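Local coordinates for putative esterase/lipase/thioesterase (Silicibacter sp., PDB 2PBL), which probably hydrolyses ester or thioester bonds as a serine hydrolase of the alpha/beta-hydrolase fold, its natural substrate being unknown, at residues V67-G72 / P99-C104; A134-G139 / V164-L169. All coordinates share one frame; numbering follows the deposited sequence.

Contact 1: residues V67-G72 / P99-C104; sequences VFVHGG and PSYELC
His-70 and Tyr-101 meet tip to tip where two neighbouring parallel strands of the alpha/beta-hydrolase sheet run out into loops. The HGG sequence at 70-72 recalls the HGG motif of hormone-sensitive-lipase-like esterases, where this loop helps form the oxyanion hole; a similar role is possible here.

The rings form an offset stack. Their centroids lie 4.7 Å apart and their planes are 20° from parallel. Tyr-101 CE2 sits over one imidazole face, toward the rim, 3.5 Å from His-70 NE2. Trp-82 also stacks on His-70.

Hydrogen bonds anchor the phenol tip and fix the imidazole. Tyr-101 OH donates to His-70 O at 2.7 Å, reaching it from above the carbonyl plane. This bond ties the phenol to the backbone of its own stacking partner. His-70 ND1 donates to Gly-71 O at 2.8 Å, with the acceptor in the imidazole plane. That bond fixes the ring's rotation. The ring's CG lies between the backbone N and the carbonyl carbon (chi1 79°), which sets ND1 beside the Gly-71 carbonyl. An alanine in place of His-70 would probably leave Tyr-101 without its stacking partner and the Gly-71 carbonyl without this donor.

Apolar contacts continue along the strand. Val-69 CG1 packs on Tyr-101 CE2, and Val-67 CG1 lies 3.9 Å from Pro-99 CD. Pro-99 and Tyr-101 also rest on helix 109-126.

Two waters fill in the polar links. One accepts from His-70 N and donates to the carbonyls of Phe-68 and Pro-99. The other sits over the centre of one Tyr-101 ring face, hydrogen-bonds to His-70 NE2 and donates to Tyr-101 O at 2.9 Å.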
loop_
_atom_site.group_PDB
_atom_site.type_symbol
_atom_site.label_atom_id
_atom_site.label_comp_id
_atom_site.label_asym_id
_atom_site.label_seq_id
_atom_site.Cartn_x
_atom_site.Cartn_y
_atom_site.Cartn_z
ATOM N N VAL A 67 -6.926 -5.859 -0.409
ATOM C CA VAL A 67 -6.230 -5.231 0.728
ATOM C C VAL A 67 -5.526 -3.986 0.253
ATOM O O VAL A 67 -4.700 -4.043 -0.672
ATOM C CB VAL A 67 -5.215 -6.118 1.397
ATOM C CG1 VAL A 67 -4.569 -5.420 2.635
ATOM C CG2 VAL A 67 -5.848 -7.461 1.791
ATOM N N PHE A 68 -5.784 -2.863 0.922
ATOM C CA PHE A 68 -5.070 -1.641 0.610
ATOM C C PHE A 68 -4.127 -1.266 1.760
ATOM O O PHE A 68 -4.553 -1.183 2.901
ATOM C CB PHE A 68 -6.010 -0.510 0.269
ATOM C CG PHE A 68 -5.310 0.797 0.111
ATOM C CD1 PHE A 68 -4.681 1.135 -1.085
ATOM C CD2 PHE A 68 -5.242 1.690 1.186
ATOM C CE1 PHE A 68 -4.020 2.368 -1.204
ATOM C CE2 PHE A 68 -4.601 2.874 1.103
ATOM C CZ PHE A 68 -3.997 3.251 -0.116
ATOM N N VAL A 69 -2.845 -1.063 1.438
ATOM C CA VAL A 69 -1.870 -0.700 2.458
ATOM C C VAL A 69 -1.416 0.733 2.221
ATOM O O VAL A 69 -0.844 1.063 1.190
ATOM C CB VAL A 69 -0.663 -1.654 2.494
ATOM C CG1 VAL A 69 0.236 -1.303 3.663
ATOM C CG2 VAL A 69 -1.122 -3.132 2.584
ATOM N N HIS A 70 -1.654 1.561 3.230
ATOM C CA HIS A 70 -1.389 2.981 3.193
ATOM C C HIS A 70 0.074 3.353 3.347
ATOM O O HIS A 70 0.898 2.556 3.834
ATOM C CB HIS A 70 -2.236 3.693 4.265
ATOM C CG HIS A 70 -1.705 3.592 5.667
ATOM N ND1 HIS A 70 -0.652 4.369 6.118
ATOM C CD2 HIS A 70 -2.132 2.881 6.741
ATOM C CE1 HIS A 70 -0.428 4.104 7.391
ATOM N NE2 HIS A 70 -1.319 3.217 7.799
ATOM N N GLY A 71 0.389 4.572 2.913
ATOM C CA GLY A 71 1.731 5.060 2.995
ATOM C C GLY A 71 1.968 6.067 4.125
ATOM O O GLY A 71 1.158 6.220 5.064
ATOM N N GLY A 72 3.078 6.788 3.974
ATOM C CA GLY A 72 3.592 7.679 5.009
ATOM C C GLY A 72 5.025 7.388 5.450
ATOM O O GLY A 72 5.406 7.757 6.581
ATOM N N PRO A 99 -5.050 -2.408 6.668
ATOM C CA PRO A 99 -4.425 -2.478 7.985
ATOM C C PRO A 99 -3.643 -1.244 8.386
ATOM O O PRO A 99 -3.215 -0.423 7.533
ATOM C CB PRO A 99 -3.419 -3.621 7.801
ATOM C CG PRO A 99 -2.986 -3.435 6.414
ATOM C CD PRO A 99 -4.205 -3.013 5.632
ATOM N N SER A 100 -3.470 -1.135 9.703
ATOM C CA SER A 100 -2.520 -0.251 10.317
ATOM C C SER A 100 -1.337 -1.180 10.624
ATOM O O SER A 100 -1.419 -2.431 10.455
ATOM C CB SER A 100 -3.080 0.332 11.621
ATOM O OG SER A 100 -3.991 1.393 11.422
ATOM N N TYR A 101 -0.288 -0.562 11.118
ATOM C CA TYR A 101 0.947 -1.217 11.456
ATOM C C TYR A 101 1.756 -0.274 12.322
ATOM O O TYR A 101 1.523 0.941 12.288
ATOM C CB TYR A 101 1.686 -1.572 10.185
ATOM C CG TYR A 101 1.833 -0.456 9.155
ATOM C CD1 TYR A 101 2.920 0.449 9.191
ATOM C CD2 TYR A 101 0.910 -0.333 8.117
ATOM C CE1 TYR A 101 3.042 1.463 8.232
ATOM C CE2 TYR A 101 1.040 0.659 7.139
ATOM C CZ TYR A 101 2.083 1.554 7.203
ATOM O OH TYR A 101 2.153 2.516 6.218
ATOM N N GLU A 102 2.644 -0.831 13.132
ATOM C CA GLU A 102 3.557 -0.009 13.925
ATOM C C GLU A 102 4.509 0.711 12.984
ATOM O O GLU A 102 4.752 0.287 11.853
ATOM C CB GLU A 102 4.305 -0.810 14.959
ATOM C CG GLU A 102 3.394 -1.406 15.968
ATOM C CD GLU A 102 4.173 -2.147 17.025
ATOM O OE1 GLU A 102 4.259 -3.357 16.883
ATOM O OE2 GLU A 102 4.762 -1.502 17.919
ATOM N N LEU A 103 5.039 1.811 13.491
ATOM C CA LEU A 103 5.820 2.741 12.701
ATOM C C LEU A 103 7.235 2.835 13.197
ATOM O O LEU A 103 7.526 2.516 14.345
ATOM C CB LEU A 103 5.170 4.115 12.826
ATOM C CG LEU A 103 3.703 4.243 12.406
ATOM C CD1 LEU A 103 3.102 5.623 12.719
ATOM C CD2 LEU A 103 3.589 3.960 10.924
ATOM N N CYS A 104 8.116 3.236 12.289
ATOM C CA CYS A 104 9.473 3.496 12.625
ATOM C C CYS A 104 9.377 4.813 13.399
ATOM O O CYS A 104 8.526 5.650 13.054
ATOM C CB CYS A 104 10.338 3.648 11.402
ATOM S SG CYS A 104 10.418 2.194 10.315
HETATM O O HOH W 1 -3.928 0.595 5.095
HETATM O O HOH W 2 0.032 2.173 10.087
#

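Contact 2: residues A134-G139 / V164-L169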
loop_
_atom_site.group_PDB
_atom_site.type_symbol
_atom_site.label_atom_id
_atom_site.label_comp_id
_atom_site.label_asym_id
_atom_site.label_seq_id
_atom_site.Cartn_x
_atom_site.Cartn_y
_atom_site.Cartn_z
ATOM N N ALA A 134 -3.253 -3.647 -3.181
ATOM C CA ALA A 134 -2.708 -2.374 -3.659
ATOM C C ALA A 134 -2.185 -1.631 -2.444
ATOM O O ALA A 134 -2.622 -1.858 -1.321
ATOM C CB ALA A 134 -3.725 -1.535 -4.405
ATOM N N GLY A 135 -1.253 -0.750 -2.686
ATOM C CA GLY A 135 -0.626 -0.006 -1.607
ATOM C C GLY A 135 0.125 1.186 -2.163
ATOM O O GLY A 135 0.697 1.124 -3.265
ATOM N N HIS A 136 0.126 2.261 -1.378
ATOM C CA HIS A 136 0.677 3.526 -1.812
ATOM C C HIS A 136 1.981 3.888 -1.126
ATOM O O HIS A 136 2.050 3.888 0.116
ATOM C CB HIS A 136 -0.407 4.580 -1.553
ATOM C CG HIS A 136 -0.006 5.989 -1.867
ATOM N ND1 HIS A 136 -0.159 7.010 -0.958
ATOM C CD2 HIS A 136 0.509 6.546 -2.984
ATOM C CE1 HIS A 136 0.251 8.143 -1.500
ATOM N NE2 HIS A 136 0.687 7.888 -2.719
ATOM N N SER A 137 3.017 4.139 -1.917
ATOM C CA SER A 137 4.274 4.660 -1.378
ATOM C C SER A 137 4.922 3.562 -0.483
ATOM O O SER A 137 5.226 2.460 -1.027
ATOM C CB SER A 137 3.993 6.013 -0.723
ATOM O OG SER A 137 5.189 6.787 -0.571
ATOM N N ALA A 138 5.129 3.809 0.808
ATOM C CA ALA A 138 5.602 2.747 1.730
ATOM C C ALA A 138 4.683 1.521 1.633
ATOM O O ALA A 138 5.128 0.354 1.803
ATOM C CB ALA A 138 5.621 3.247 3.175
ATOM N N GLY A 139 3.397 1.781 1.426
ATOM C CA GLY A 139 2.390 0.706 1.271
ATOM C C GLY A 139 2.562 -0.054 -0.005
ATOM O O GLY A 139 2.200 -1.241 -0.103
ATOM N N VAL A 164 -0.893 -4.299 -7.239
ATOM C CA VAL A 164 -0.785 -2.941 -7.825
ATOM C C VAL A 164 -0.177 -1.977 -6.817
ATOM O O VAL A 164 -0.899 -1.317 -6.044
ATOM C CB VAL A 164 -2.149 -2.387 -8.342
ATOM C CG1 VAL A 164 -1.958 -1.032 -9.058
ATOM C CG2 VAL A 164 -2.793 -3.385 -9.274
ATOM N N PRO A 165 1.165 -1.884 -6.808
ATOM C CA PRO A 165 1.889 -0.920 -5.961
ATOM C C PRO A 165 1.818 0.427 -6.622
ATOM O O PRO A 165 2.175 0.557 -7.802
ATOM C CB PRO A 165 3.339 -1.420 -6.042
ATOM C CG PRO A 165 3.255 -2.799 -6.594
ATOM C CD PRO A 165 2.139 -2.744 -7.529
ATOM N N ILE A 166 1.244 1.385 -5.905
ATOM C CA ILE A 166 1.005 2.686 -6.420
ATOM C C ILE A 166 2.141 3.562 -5.879
ATOM O O ILE A 166 2.274 3.744 -4.659
ATOM C CB ILE A 166 -0.351 3.204 -5.939
ATOM C CG1 ILE A 166 -1.491 2.229 -6.336
ATOM C CG2 ILE A 166 -0.562 4.586 -6.488
ATOM C CD1 ILE A 166 -2.879 2.509 -5.547
ATOM N N SER A 167 2.973 4.078 -6.778
ATOM C CA SER A 167 4.090 4.929 -6.394
ATOM C C SER A 167 4.938 4.239 -5.320
ATOM O O SER A 167 5.231 4.811 -4.264
ATOM C CB SER A 167 3.547 6.258 -5.897
ATOM O OG SER A 167 2.542 6.746 -6.796
ATOM N N PRO A 168 5.392 2.998 -5.613
ATOM C CA PRO A 168 6.138 2.258 -4.613
ATOM C C PRO A 168 7.613 2.676 -4.375
ATOM O O PRO A 168 8.282 3.291 -5.227
ATOM C CB PRO A 168 6.182 0.848 -5.214
ATOM C CG PRO A 168 6.234 1.130 -6.720
ATOM C CD PRO A 168 5.203 2.225 -6.858
ATOM N N LEU A 169 8.082 2.346 -3.191
ATOM C CA LEU A 169 9.520 2.335 -2.917
ATOM C C LEU A 169 9.976 0.899 -3.203
ATOM O O LEU A 169 9.623 -0.028 -2.433
ATOM C CB LEU A 169 9.787 2.728 -1.478
ATOM C CG LEU A 169 9.349 4.211 -1.410
ATOM C CD1 LEU A 169 8.720 4.641 -0.144
ATOM C CD2 LEU A 169 10.559 5.066 -1.788
#
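Gly-135 and Ile-166 join two parallel strands in the middle of the alpha/beta-hydrolase sheet. The segment 134-139 carries the GxSxG pattern of a nucleophile elbow, the sharp turn from strand to helix that holds Ser-137, the probable nucleophile.

The backbone is tight from Gly-135 O to Ser-137 CA. Ile-166 N donates to Gly-135 O at 2.7 Å, nearly along the C=O axis. Ser-137 N donates to Ile-166 O at 2.9 Å, still closer to the line of the carbonyl. Ser-137 has phi 67° and psi -119°, the strained backbone expected of an elbow. A side chain at Gly-135 would run into Gly-139 O; its absence lets the turn close.

Ala-134, His-136, Val-164 and Ile-166 point to one face of the sheet, where helix 255-261 covers Ala-134, Val-164 and Ile-166. His-136 crosses Ile-166 at about a right angle, with its CD2 beside Ile-166 O and CG2.

Other parts are looser, though still buried. The bond from Gly-135 N to Val-164 O is weak, at 3.4 Å. Ser-137 OG, anti to the backbone N (chi1 -161°), lies 4.2 Å from Leu-169 CD1. The hydroxyl bonds to His-242, consistent with a Ser-His-Glu triad completed by Glu-215; Ser-167 OG also bonds to Glu-215, and so may help position it. Leu-169 CD1 reaches Ala-138 N at 3.8 Å, at the start of the helix. Against these, the tight backbone ends in a C-H...O contact of 3.0 Å from Ser-137 CA to Ser-167 O.

Overall arrangement
Contacts 1 and 2 lie in series along the chain and side by side in one sheet, their centres 11 Å apart. Strands 64-69 and 131-136 are neighbours and join them. Val-69 N to Ala-134 O and Ala-134 N to Val-67 O, both 2.9 Å, are probable hydrogen bonds between the two. Val-69 CG1 also packs 3.8 Å from Gly-139 CA, at the start of the elbow helix. The loops of both contacts thus open at the same end of the sheet, around the probable active site. Unidentified bound matter, probably from the crystallisation liquor, lies about 4 Å from Gly-71 and about 4 Å from the His-136 side chain (nearest atoms), and such molecules often mark pockets.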